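Local structure of endoglucanase (Fervidobacterium pennivorans DSM 9078, 6KDD) at residues Ile62-His67 and Glu82-Val87; Pro33-Gly36 and Arg41-Asp44; His103-Leu108 and Gly116-Glu121; Ala29-Ala32 and Ala37-Val40. The protein is an endoglucanase of glycosyl hydrolase family 5 that probably hydrolyses beta-linked glucans. All blocks are in the same frame, centred on the assembly; numbering follows the deposited sequence.

Interaction 1 (Ile62-His67 and Glu82-Val87); sequences IRWSAH and ERVKHV. With NI (nickel (II) ion), chain C.
Ile62 and Val84 have the nearest CA atoms of the two segments, 8.4 Å apart, where the loop after strand 57-60 runs past helix 78-93. The loop makes a short 3-10 turn at residues 64-66. Val84 is the helix residue that meets both Ile62 and Trp64. Its CG1 meets Ile62 CD1 tip to tip at 3.6 Å. Its CG2 lies 3.7 Å from Trp64 CH2, the far corner of the six-membered ring, and approaches that ring obliquely. Ile62 also packs on Trp64, with CG2 3.3 Å above one face of the indole, near its rim. Trp64 CG is anti to its own carbonyl carbon (chi1 -67°), which carries the benzo end across to the helix. Trp64 NE1 gives its hydrogen bond to Asn101 O, and Phe80 meets the indole edge-to-face. Replacing this indole with an alanine is likely to open a gap beside Val84 and Ile62 and leave Asn101 O without this donor. On the outer side of the helix, His86 ND1 binds a nickel ion at 2.1 Å, while His86 NE2 bonds to Asp44. Between the segments themselves the chemistry is wholly apolar, which implies that shape and burial join this loop of the TIM barrel to helix 78-93.

Interaction 2 (Pro33-Gly36 and Arg41-Asp44); sequences PFEG and RIED
Glu35 reaches across to the backbone of Ile42, and its side chain carries the contact. CB points toward the segment 41-44. CG stands anti to the backbone N (chi1 -163°), and the chain is extended from there, so the carboxylate is held well away from its own backbone. CD comes within 3.9 Å of Arg41 CG. OE2 makes the bond. It accepts the N-H of Ile42 at 2.9 Å between N and OE2, in a nearly straight bond of 175° that meets the oxygen almost along its C-O direction. The same OE2 touches Ile42 CG1 at 3.6 Å and Arg41 CG, also at 3.6 Å.

Both segments belong to one loop of the TIM barrel, between strand 22-25 and helix 45-53, and Glu35 ties its two arms together. The other oxygen, OE1, forms a salt bridge to Arg83 of helix 78-93. Arg83 NH2 also donates to Ile42 O, so one guanidinium holds both arms of the loop. The planes of the Arg41 guanidinium and the Glu35 carboxylate are only 15° apart, but Arg41 NE is 4.9 Å from Glu35 OE1 and the charged atoms do not touch. Arg41 runs extended from CG to NE, and its NH1 makes a long salt bridge of 3.7 Å with Glu43 OE1.

Interaction 3 (His103-Leu108 and Gly116-Glu121); sequences HHFEEL and GNVLVE
The short helix 106-110 and the loop before it pack on helix 112-129 where Phe105 meets Val118, at the C-terminal end of the TIM-barrel strands and against an outer helix. Phe105 is the N-cap residue of helix 106-110 and the centre of an inverse gamma turn. Its CB points toward helix 112-129, and CG is anti to the backbone N (chi1 -170°), which sends the ring across to that helix. CZ, the far end of the ring, lies 3.6 Å from Val118 CG1, approached obliquely. The ring edge at CE2 comes 3.9 Å from Leu119 N, close to the ring plane. The Phe105 and Val118 side chains cross at about a right angle. On one face of the ring sits Leu108 CB, 3.7 Å above the plane and toward the rim, so Phe105 and Leu108 also pack on each other.

Leu108 divides its branches. CD1 lies 3.8 Å from Gly116 N, where the backbones come nearest, with the two CA atoms 6.7 Å apart. The methyl rests on the Gly116 backbone. Tyr115 touches both Phe105 and Leu108, and helix 151-168 lies behind, with Leu157 against Leu108 and Val161 against Leu119. The other branch of Leu108, CD2, crosses over to Leu119 CD2 at 4.1 Å.

Interaction 4 (Ala29-Ala32 and Ala37-Val40); sequences ALEA and AWGV
Ala32 CB presses on the indole of Trp38. The methyl sits 3.7 Å from the centroid of the five-membered ring, 21° off the ring normal, and makes a CH-pi contact over one face. It touches Trp38 CD2 at 3.5 Å. Trp38 CG is anti to its own carbonyl carbon, and this lays the ring over Ala32. Ala37 CB joins the same methyl at 4.2 Å. At the other end of the contact Ala29 CA makes a CA-H...O contact with Val40 O, 3.4 Å away, and Ala29 CB packs on Val40 CB. A water also links the segments: it donates to Ala29 O at 2.8 Å and accepts from Trp38 N.

Residues Ala29 to Ala32 form a type I beta turn in the loop that follows the first barrel strand, 22-25. The Glu31 carboxylate holds the start of this turn. Its CG lies between the backbone N and the carbonyl carbon (chi1 81°), and the chain bends back so that OE1 takes the N-H of Ala29 at 2.9 Å, on the syn side and out of the carboxylate plane. OE2 accepts from Asn28 N. With an alanine here the amides of Ala29 and Asn28 would probably lose this acceptor, and the turn would be freer to shift. Further out, Glu31 O receives Arg63 NE and His104 ND1. His104 also meets the Trp38 ring, with the planes about 65° apart. Gly39 O accepts from Arg304 NH1.

Interactions 1 and 3 are buried apolar packing: interaction 1 joins a loop to helix 78-93, and interaction 3 joins a loop and short helix 106-110 to helix 112-129. Interactions 2 and 4 both lie within the loop after strand 22-25. Interaction 2 is partly buried and depends on a charged side chain, while interaction 4 is mostly buried and combines ring packing with a bridging water. Ile42 CG1 packs on Ala29 CB, 3.7 Å away, so these two sites are continuous. Arg83 and His86 tie interaction 1 to interaction 2 by polar bonds. Arg63 ties interaction 1 to interaction 4, and Ser65 packs against Phe105 of interaction 3. Interactions 2 and 3 do not touch.

Interaction 1 (Ile62-His67 and Glu82-Val87)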
loop_
_atom_site.group_PDB
_atom_site.type_symbol
_atom_site.label_atom_id
_atom_site.label_comp_id
_atom_site.label_asym_id
_atom_site.label_seq_id
_atom_site.Cartn_x
_atom_site.Cartn_y
_atom_site.Cartn_z
ATOM N N ILE A 62 -7.063 -3.142 4.395
ATOM C CA ILE A 62 -8.177 -3.839 5.022
ATOM C C ILE A 62 -7.698 -4.399 6.371
ATOM O O ILE A 62 -6.764 -5.210 6.403
ATOM C CB ILE A 62 -8.636 -5.017 4.126
ATOM C CG1 ILE A 62 -9.175 -4.589 2.754
ATOM C CG2 ILE A 62 -9.698 -5.859 4.829
ATOM C CD1 ILE A 62 -9.409 -5.825 1.879
ATOM N N ARG A 63 -8.467 -4.052 7.401
ATOM C CA ARG A 63 -8.217 -4.459 8.786
ATOM C C ARG A 63 -9.033 -5.722 9.083
ATOM O O ARG A 63 -10.012 -5.693 9.827
ATOM C CB ARG A 63 -8.593 -3.339 9.754
ATOM C CG ARG A 63 -8.038 -3.602 11.153
ATOM C CD ARG A 63 -8.669 -2.676 12.140
ATOM N NE ARG A 63 -8.139 -1.320 11.970
ATOM C CZ ARG A 63 -7.813 -0.495 12.959
ATOM N NH1 ARG A 63 -7.910 -0.910 14.214
ATOM N NH2 ARG A 63 -7.401 0.737 12.688
ATOM N N TRP A 64 -8.584 -6.837 8.502
ATOM C CA TRP A 64 -9.332 -8.080 8.636
ATOM C C TRP A 64 -9.384 -8.488 10.115
ATOM O O TRP A 64 -10.400 -9.002 10.585
ATOM C CB TRP A 64 -8.622 -9.179 7.856
ATOM C CG TRP A 64 -8.606 -9.023 6.370
ATOM C CD1 TRP A 64 -7.582 -8.538 5.610
ATOM C CD2 TRP A 64 -9.649 -9.423 5.471
ATOM N NE1 TRP A 64 -7.923 -8.607 4.286
ATOM C CE2 TRP A 64 -9.180 -9.145 4.171
ATOM C CE3 TRP A 64 -10.915 -9.996 5.651
ATOM C CZ2 TRP A 64 -9.931 -9.413 3.022
ATOM C CZ3 TRP A 64 -11.659 -10.276 4.517
ATOM C CH2 TRP A 64 -11.164 -9.991 3.228
ATOM N N SER A 65 -8.310 -8.160 10.846
ATOM C CA SER A 65 -8.149 -8.575 12.233
ATOM C C SER A 65 -9.253 -7.971 13.102
ATOM O O SER A 65 -9.516 -8.434 14.205
ATOM C CB SER A 65 -6.753 -8.202 12.746
ATOM O OG SER A 65 -6.708 -6.788 12.852
ATOM N N ALA A 66 -9.995 -6.995 12.593
ATOM C CA ALA A 66 -11.100 -6.480 13.377
ATOM C C ALA A 66 -12.401 -7.236 13.146
ATOM O O ALA A 66 -13.432 -6.847 13.701
ATOM C CB ALA A 66 -11.342 -5.031 13.061
ATOM N N HIS A 67 -12.372 -8.254 12.282
ATOM C CA HIS A 67 -13.631 -8.898 11.893
ATOM C C HIS A 67 -13.471 -10.425 11.888
ATOM O O HIS A 67 -14.032 -11.096 11.009
ATOM C CB HIS A 67 -14.102 -8.378 10.497
ATOM C CG HIS A 67 -14.253 -6.891 10.450
ATOM N ND1 HIS A 67 -13.270 -6.052 9.958
ATOM C CD2 HIS A 67 -15.212 -6.085 10.933
ATOM C CE1 HIS A 67 -13.647 -4.789 10.100
ATOM N NE2 HIS A 67 -14.867 -4.781 10.661
ATOM N N GLU A 82 -18.058 -10.616 2.401
ATOM C CA GLU A 82 -18.936 -10.239 1.284
ATOM C C GLU A 82 -18.783 -8.765 0.924
ATOM O O GLU A 82 -18.852 -8.385 -0.247
ATOM C CB GLU A 82 -20.420 -10.446 1.589
ATOM C CG GLU A 82 -20.720 -11.816 2.135
ATOM C CD GLU A 82 -20.850 -12.967 1.158
ATOM O OE1 GLU A 82 -20.290 -12.869 0.031
ATOM O OE2 GLU A 82 -21.533 -13.967 1.531
ATOM N N ARG A 83 -18.614 -7.924 1.940
ATOM C CA ARG A 83 -18.287 -6.526 1.675
ATOM C C ARG A 83 -16.961 -6.381 0.911
ATOM O O ARG A 83 -16.904 -5.600 -0.044
ATOM C CB ARG A 83 -18.273 -5.684 2.961
ATOM C CG ARG A 83 -17.800 -4.261 2.713
ATOM C CD ARG A 83 -18.806 -3.512 1.873
ATOM N NE ARG A 83 -18.371 -2.133 1.729
ATOM C CZ ARG A 83 -18.617 -1.341 0.671
ATOM N NH1 ARG A 83 -19.316 -1.783 -0.366
ATOM N NH2 ARG A 83 -18.082 -0.132 0.629
ATOM N N VAL A 84 -15.890 -7.052 1.340
ATOM C CA VAL A 84 -14.635 -6.929 0.615
ATOM C C VAL A 84 -14.845 -7.502 -0.800
ATOM O O VAL A 84 -14.379 -6.927 -1.761
ATOM C CB VAL A 84 -13.459 -7.606 1.356
ATOM C CG1 VAL A 84 -12.200 -7.701 0.517
ATOM C CG2 VAL A 84 -13.197 -6.984 2.742
ATOM N N LYS A 85 -15.575 -8.621 -0.932
ATOM C CA LYS A 85 -15.826 -9.161 -2.282
ATOM C C LYS A 85 -16.494 -8.130 -3.189
ATOM O O LYS A 85 -16.131 -7.992 -4.379
ATOM C CB LYS A 85 -16.653 -10.453 -2.217
ATOM C CG LYS A 85 -16.952 -11.096 -3.578
ATOM C CD LYS A 85 -17.718 -12.383 -3.405
ATOM C CE LYS A 85 -18.368 -12.997 -4.634
ATOM N NZ LYS A 85 -17.957 -12.405 -5.920
ATOM N N HIS A 86 -17.512 -7.418 -2.663
ATOM C CA HIS A 86 -18.195 -6.381 -3.435
ATOM C C HIS A 86 -17.240 -5.313 -3.973
ATOM O O HIS A 86 -17.322 -4.889 -5.144
ATOM C CB HIS A 86 -19.414 -5.809 -2.667
ATOM C CG HIS A 86 -20.142 -4.756 -3.416
ATOM N ND1 HIS A 86 -21.259 -5.019 -4.186
ATOM C CD2 HIS A 86 -19.865 -3.447 -3.594
ATOM C CE1 HIS A 86 -21.706 -3.912 -4.728
ATOM N NE2 HIS A 86 -20.853 -2.935 -4.411
ATOM N N VAL A 87 -16.382 -4.801 -3.072
ATOM C CA VAL A 87 -15.425 -3.766 -3.418
ATOM C C VAL A 87 -14.459 -4.273 -4.482
ATOM O O VAL A 87 -14.203 -3.585 -5.487
ATOM C CB VAL A 87 -14.668 -3.291 -2.150
ATOM C CG1 VAL A 87 -13.513 -2.343 -2.485
ATOM C CG2 VAL A 87 -15.657 -2.664 -1.148
HETATM NI NI NI C . -22.156 -6.927 -4.586
HETATM O O HOH W 1 -24.594 -6.174 -4.564
#

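Interaction 2 (Pro33-Gly36 and Arg41-Asp44)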
loop_
_atom_site.group_PDB
_atom_site.type_symbol
_atom_site.label_atom_id
_atom_site.label_comp_id
_atom_site.label_asym_id
_atom_site.label_seq_id
_atom_site.Cartn_x
_atom_site.Cartn_y
_atom_site.Cartn_z
ATOM N N PRO A 33 -11.250 0.736 12.263
ATOM C CA PRO A 33 -11.826 -0.363 13.058
ATOM C C PRO A 33 -13.141 -0.860 12.458
ATOM O O PRO A 33 -13.460 -2.045 12.568
ATOM C CB PRO A 33 -12.009 0.285 14.467
ATOM C CG PRO A 33 -10.935 1.355 14.497
ATOM C CD PRO A 33 -11.015 1.947 13.085
ATOM N N PHE A 34 -13.873 0.024 11.774
ATOM C CA PHE A 34 -14.952 -0.406 10.887
ATOM C C PHE A 34 -15.034 0.593 9.746
ATOM O O PHE A 34 -14.604 1.744 9.888
ATOM C CB PHE A 34 -16.318 -0.486 11.617
ATOM C CG PHE A 34 -16.728 0.787 12.335
ATOM C CD1 PHE A 34 -17.404 1.806 11.666
ATOM C CD2 PHE A 34 -16.472 0.954 13.696
ATOM C CE1 PHE A 34 -17.784 2.966 12.315
ATOM C CE2 PHE A 34 -16.845 2.135 14.340
ATOM C CZ PHE A 34 -17.522 3.122 13.667
ATOM N N GLU A 35 -15.707 0.206 8.665
ATOM C CA GLU A 35 -15.769 1.072 7.478
ATOM C C GLU A 35 -16.570 2.339 7.744
ATOM O O GLU A 35 -17.735 2.292 8.162
ATOM C CB GLU A 35 -16.393 0.342 6.274
ATOM C CG GLU A 35 -16.088 1.041 4.950
ATOM C CD GLU A 35 -16.694 0.394 3.696
ATOM O OE1 GLU A 35 -17.379 -0.665 3.827
ATOM O OE2 GLU A 35 -16.454 0.929 2.597
ATOM N N GLY A 36 -15.949 3.483 7.454
ATOM C CA GLY A 36 -16.566 4.801 7.623
ATOM C C GLY A 36 -16.103 5.500 8.909
ATOM O O GLY A 36 -16.222 6.704 9.020
ATOM N N ARG A 41 -16.308 5.782 3.105
ATOM C CA ARG A 41 -16.950 4.533 2.744
ATOM C C ARG A 41 -16.730 4.364 1.238
ATOM O O ARG A 41 -16.872 5.310 0.474
ATOM C CB ARG A 41 -18.455 4.597 3.026
ATOM C CG ARG A 41 -19.182 3.287 2.740
ATOM C CD ARG A 41 -20.699 3.481 2.766
ATOM N NE ARG A 41 -21.215 2.122 2.729
ATOM C CZ ARG A 41 -21.597 1.437 1.638
ATOM N NH1 ARG A 41 -21.575 1.975 0.421
ATOM N NH2 ARG A 41 -22.018 0.195 1.790
ATOM N N ILE A 42 -16.351 3.156 0.815
ATOM C CA ILE A 42 -15.960 2.981 -0.577
ATOM C C ILE A 42 -17.222 2.897 -1.427
ATOM O O ILE A 42 -17.957 1.930 -1.362
ATOM C CB ILE A 42 -15.057 1.736 -0.732
ATOM C CG1 ILE A 42 -13.866 1.751 0.234
ATOM C CG2 ILE A 42 -14.622 1.567 -2.190
ATOM C CD1 ILE A 42 -12.934 0.536 0.106
ATOM N N GLU A 43 -17.462 3.916 -2.245
ATOM C CA GLU A 43 -18.653 3.929 -3.088
ATOM C C GLU A 43 -18.293 3.272 -4.421
ATOM O O GLU A 43 -17.189 3.463 -4.910
ATOM C CB GLU A 43 -19.091 5.369 -3.352
ATOM C CG GLU A 43 -19.570 6.095 -2.089
ATOM C CD GLU A 43 -20.723 5.396 -1.368
ATOM O OE1 GLU A 43 -21.497 4.683 -2.037
ATOM O OE2 GLU A 43 -20.834 5.533 -0.141
ATOM N N ASP A 44 -19.238 2.538 -5.005
ATOM C CA ASP A 44 -19.066 1.856 -6.279
ATOM C C ASP A 44 -18.519 2.794 -7.363
ATOM O O ASP A 44 -17.624 2.430 -8.148
ATOM C CB ASP A 44 -20.408 1.266 -6.710
ATOM C CG ASP A 44 -20.848 0.053 -5.887
ATOM O OD1 ASP A 44 -20.252 -0.264 -4.878
ATOM O OD2 ASP A 44 -21.793 -0.556 -6.274
#

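Interaction 3 (His103-Leu108 and Gly116-Glu121)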
loop_
_atom_site.group_PDB
_atom_site.type_symbol
_atom_site.label_atom_id
_atom_site.label_comp_id
_atom_site.label_asym_id
_atom_site.label_seq_id
_atom_site.Cartn_x
_atom_site.Cartn_y
_atom_site.Cartn_z
ATOM N N HIS A 103 -3.939 -4.923 7.161
ATOM C CA HIS A 103 -3.467 -3.604 7.552
ATOM C C HIS A 103 -3.932 -3.315 8.975
ATOM O O HIS A 103 -5.062 -3.648 9.335
ATOM C CB HIS A 103 -4.160 -2.612 6.582
ATOM C CG HIS A 103 -3.455 -1.336 6.249
ATOM N ND1 HIS A 103 -3.378 -0.264 7.142
ATOM C CD2 HIS A 103 -2.942 -0.887 5.087
ATOM C CE1 HIS A 103 -2.831 0.785 6.537
ATOM N NE2 HIS A 103 -2.542 0.420 5.287
ATOM N N HIS A 104 -3.107 -2.619 9.763
ATOM C CA HIS A 104 -3.480 -2.193 11.116
ATOM C C HIS A 104 -3.892 -3.383 11.994
ATOM O O HIS A 104 -4.891 -3.292 12.723
ATOM C CB HIS A 104 -4.522 -1.054 11.158
ATOM C CG HIS A 104 -3.983 0.233 10.606
ATOM N ND1 HIS A 104 -4.766 1.169 9.918
ATOM C CD2 HIS A 104 -2.719 0.723 10.583
ATOM C CE1 HIS A 104 -4.005 2.201 9.543
ATOM N NE2 HIS A 104 -2.748 1.929 9.916
ATOM N N PHE A 105 -3.071 -4.452 11.966
ATOM C CA PHE A 105 -3.272 -5.591 12.864
ATOM C C PHE A 105 -2.512 -5.267 14.155
ATOM O O PHE A 105 -1.346 -5.628 14.275
ATOM C CB PHE A 105 -2.754 -6.880 12.211
ATOM C CG PHE A 105 -3.127 -8.159 12.943
ATOM C CD1 PHE A 105 -3.684 -8.112 14.216
ATOM C CD2 PHE A 105 -2.928 -9.400 12.349
ATOM C CE1 PHE A 105 -4.038 -9.280 14.884
ATOM C CE2 PHE A 105 -3.265 -10.576 13.015
ATOM C CZ PHE A 105 -3.811 -10.502 14.284
ATOM N N GLU A 106 -3.171 -4.546 15.071
ATOM C CA GLU A 106 -2.469 -3.876 16.166
ATOM C C GLU A 106 -1.749 -4.902 17.056
ATOM O O GLU A 106 -0.629 -4.666 17.447
ATOM C CB GLU A 106 -3.468 -3.099 17.020
ATOM C CG GLU A 106 -4.018 -1.864 16.324
ATOM C CD GLU A 106 -4.976 -1.025 17.158
ATOM O OE1 GLU A 106 -4.993 -1.206 18.406
ATOM O OE2 GLU A 106 -5.704 -0.182 16.566
ATOM N N GLU A 107 -2.383 -6.043 17.378
ATOM C CA GLU A 107 -1.786 -7.051 18.268
ATOM C C GLU A 107 -0.514 -7.629 17.660
ATOM O O GLU A 107 0.409 -8.023 18.390
ATOM C CB GLU A 107 -2.761 -8.203 18.551
ATOM C CG GLU A 107 -4.055 -7.738 19.177
ATOM C CD GLU A 107 -5.118 -7.174 18.235
ATOM O OE1 GLU A 107 -4.866 -7.075 17.002
ATOM O OE2 GLU A 107 -6.185 -6.788 18.742
ATOM N N LEU A 108 -0.442 -7.651 16.317
ATOM C CA LEU A 108 0.676 -8.274 15.644
ATOM C C LEU A 108 1.926 -7.414 15.835
ATOM O O LEU A 108 3.040 -7.936 15.918
ATOM C CB LEU A 108 0.344 -8.484 14.156
ATOM C CG LEU A 108 1.430 -9.139 13.313
ATOM C CD1 LEU A 108 1.603 -10.613 13.710
ATOM C CD2 LEU A 108 1.097 -9.045 11.811
ATOM N N GLY A 116 1.303 -14.154 14.984
ATOM C CA GLY A 116 1.793 -14.576 13.683
ATOM C C GLY A 116 0.863 -15.622 13.072
ATOM O O GLY A 116 0.581 -15.590 11.874
ATOM N N ASN A 117 0.344 -16.532 13.910
ATOM C CA ASN A 117 -0.396 -17.641 13.328
ATOM C C ASN A 117 -1.831 -17.199 13.012
ATOM O O ASN A 117 -2.535 -17.845 12.228
ATOM C CB ASN A 117 -0.245 -18.954 14.111
ATOM C CG ASN A 117 -0.691 -18.895 15.561
ATOM O OD1 ASN A 117 -1.749 -18.354 15.885
ATOM N ND2 ASN A 117 0.102 -19.483 16.450
ATOM N N VAL A 118 -2.263 -16.097 13.621
ATOM C CA VAL A 118 -3.547 -15.508 13.261
ATOM C C VAL A 118 -3.454 -14.897 11.860
ATOM O O VAL A 118 -4.362 -15.111 11.047
ATOM C CB VAL A 118 -4.022 -14.463 14.281
ATOM C CG1 VAL A 118 -5.303 -13.755 13.842
ATOM C CG2 VAL A 118 -4.180 -15.047 15.665
ATOM N N LEU A 119 -2.378 -14.128 11.599
ATOM C CA LEU A 119 -2.113 -13.635 10.247
ATOM C C LEU A 119 -2.109 -14.810 9.264
ATOM O O LEU A 119 -2.614 -14.687 8.160
ATOM C CB LEU A 119 -0.799 -12.846 10.140
ATOM C CG LEU A 119 -0.532 -12.167 8.775
ATOM C CD1 LEU A 119 -1.593 -11.107 8.465
ATOM C CD2 LEU A 119 0.873 -11.592 8.658
ATOM N N VAL A 120 -1.502 -15.943 9.651
ATOM C CA VAL A 120 -1.402 -17.085 8.759
ATOM C C VAL A 120 -2.811 -17.554 8.381
ATOM O O VAL A 120 -3.069 -17.802 7.202
ATOM C CB VAL A 120 -0.514 -18.224 9.330
ATOM C CG1 VAL A 120 -0.749 -19.537 8.577
ATOM C CG2 VAL A 120 0.966 -17.877 9.219
ATOM N N GLU A 121 -3.706 -17.611 9.377
ATOM C CA GLU A 121 -5.048 -18.146 9.201
ATOM C C GLU A 121 -5.950 -17.162 8.461
ATOM O O GLU A 121 -6.837 -17.572 7.701
ATOM C CB GLU A 121 -5.671 -18.515 10.550
ATOM C CG GLU A 121 -5.111 -19.819 11.133
ATOM C CD GLU A 121 -5.020 -20.997 10.170
ATOM O OE1 GLU A 121 -6.024 -21.295 9.479
ATOM O OE2 GLU A 121 -3.937 -21.592 10.065
#

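Interaction 4 (Ala29-Ala32 and Ala37-Val40)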
loop_
_atom_site.group_PDB
_atom_site.type_symbol
_atom_site.label_atom_id
_atom_site.label_comp_id
_atom_site.label_asym_id
_atom_site.label_seq_id
_atom_site.Cartn_x
_atom_site.Cartn_y
_atom_site.Cartn_z
ATOM N N ALA A 29 -10.704 3.902 5.009
ATOM C CA ALA A 29 -11.930 3.197 4.675
ATOM C C ALA A 29 -11.931 1.851 5.409
ATOM O O ALA A 29 -12.263 1.807 6.613
ATOM C CB ALA A 29 -12.040 3.094 3.151
ATOM N N LEU A 30 -11.450 0.765 4.754
ATOM C CA LEU A 30 -11.673 -0.564 5.327
ATOM C C LEU A 30 -10.579 -0.938 6.320
ATOM O O LEU A 30 -10.712 -1.982 6.969
ATOM C CB LEU A 30 -11.753 -1.667 4.243
ATOM C CG LEU A 30 -13.048 -1.657 3.397
ATOM C CD1 LEU A 30 -12.866 -2.531 2.176
ATOM C CD2 LEU A 30 -14.206 -2.211 4.243
ATOM N N GLU A 31 -9.534 -0.096 6.473
ATOM C CA GLU A 31 -8.476 -0.381 7.441
ATOM C C GLU A 31 -8.732 0.342 8.771
ATOM O O GLU A 31 -7.904 0.260 9.695
ATOM C CB GLU A 31 -7.098 -0.051 6.831
ATOM C CG GLU A 31 -6.705 1.443 6.862
ATOM C CD GLU A 31 -7.363 2.409 5.883
ATOM O OE1 GLU A 31 -8.477 2.100 5.372
ATOM O OE2 GLU A 31 -6.737 3.478 5.599
ATOM N N ALA A 32 -9.865 1.051 8.855
ATOM C CA ALA A 32 -10.312 1.660 10.111
ATOM C C ALA A 32 -10.911 0.541 10.963
ATOM O O ALA A 32 -11.070 -0.582 10.465
ATOM C CB ALA A 32 -11.353 2.708 9.803
ATOM N N ALA A 37 -15.564 4.761 9.882
ATOM C CA ALA A 37 -15.091 5.372 11.115
ATOM C C ALA A 37 -14.071 6.478 10.831
ATOM O O ALA A 37 -13.978 7.428 11.616
ATOM C CB ALA A 37 -14.487 4.317 12.004
ATOM N N TRP A 38 -13.264 6.329 9.751
ATOM C CA TRP A 38 -12.182 7.281 9.534
ATOM C C TRP A 38 -12.527 8.187 8.360
ATOM O O TRP A 38 -11.649 8.842 7.841
ATOM C CB TRP A 38 -10.836 6.567 9.309
ATOM C CG TRP A 38 -10.243 5.962 10.540
ATOM C CD1 TRP A 38 -10.710 6.059 11.821
ATOM C CD2 TRP A 38 -9.028 5.212 10.618
ATOM N NE1 TRP A 38 -9.883 5.409 12.681
ATOM C CE2 TRP A 38 -8.838 4.883 11.979
ATOM C CE3 TRP A 38 -8.100 4.764 9.661
ATOM C CZ2 TRP A 38 -7.726 4.167 12.416
ATOM C CZ3 TRP A 38 -6.997 4.065 10.111
ATOM C CH2 TRP A 38 -6.807 3.774 11.458
ATOM N N GLY A 39 -13.783 8.180 7.910
ATOM C CA GLY A 39 -14.242 9.287 7.084
ATOM C C GLY A 39 -14.605 8.840 5.668
ATOM O O GLY A 39 -15.223 9.613 4.944
ATOM N N VAL A 40 -14.267 7.582 5.292
ATOM C CA VAL A 40 -14.484 7.135 3.911
ATOM C C VAL A 40 -15.239 5.820 3.902
ATOM O O VAL A 40 -14.897 4.877 4.617
ATOM C CB VAL A 40 -13.188 6.962 3.087
ATOM C CG1 VAL A 40 -13.531 6.649 1.641
ATOM C CG2 VAL A 40 -12.349 8.232 3.131
HETATM O O HOH W 2 -13.264 4.246 7.546
#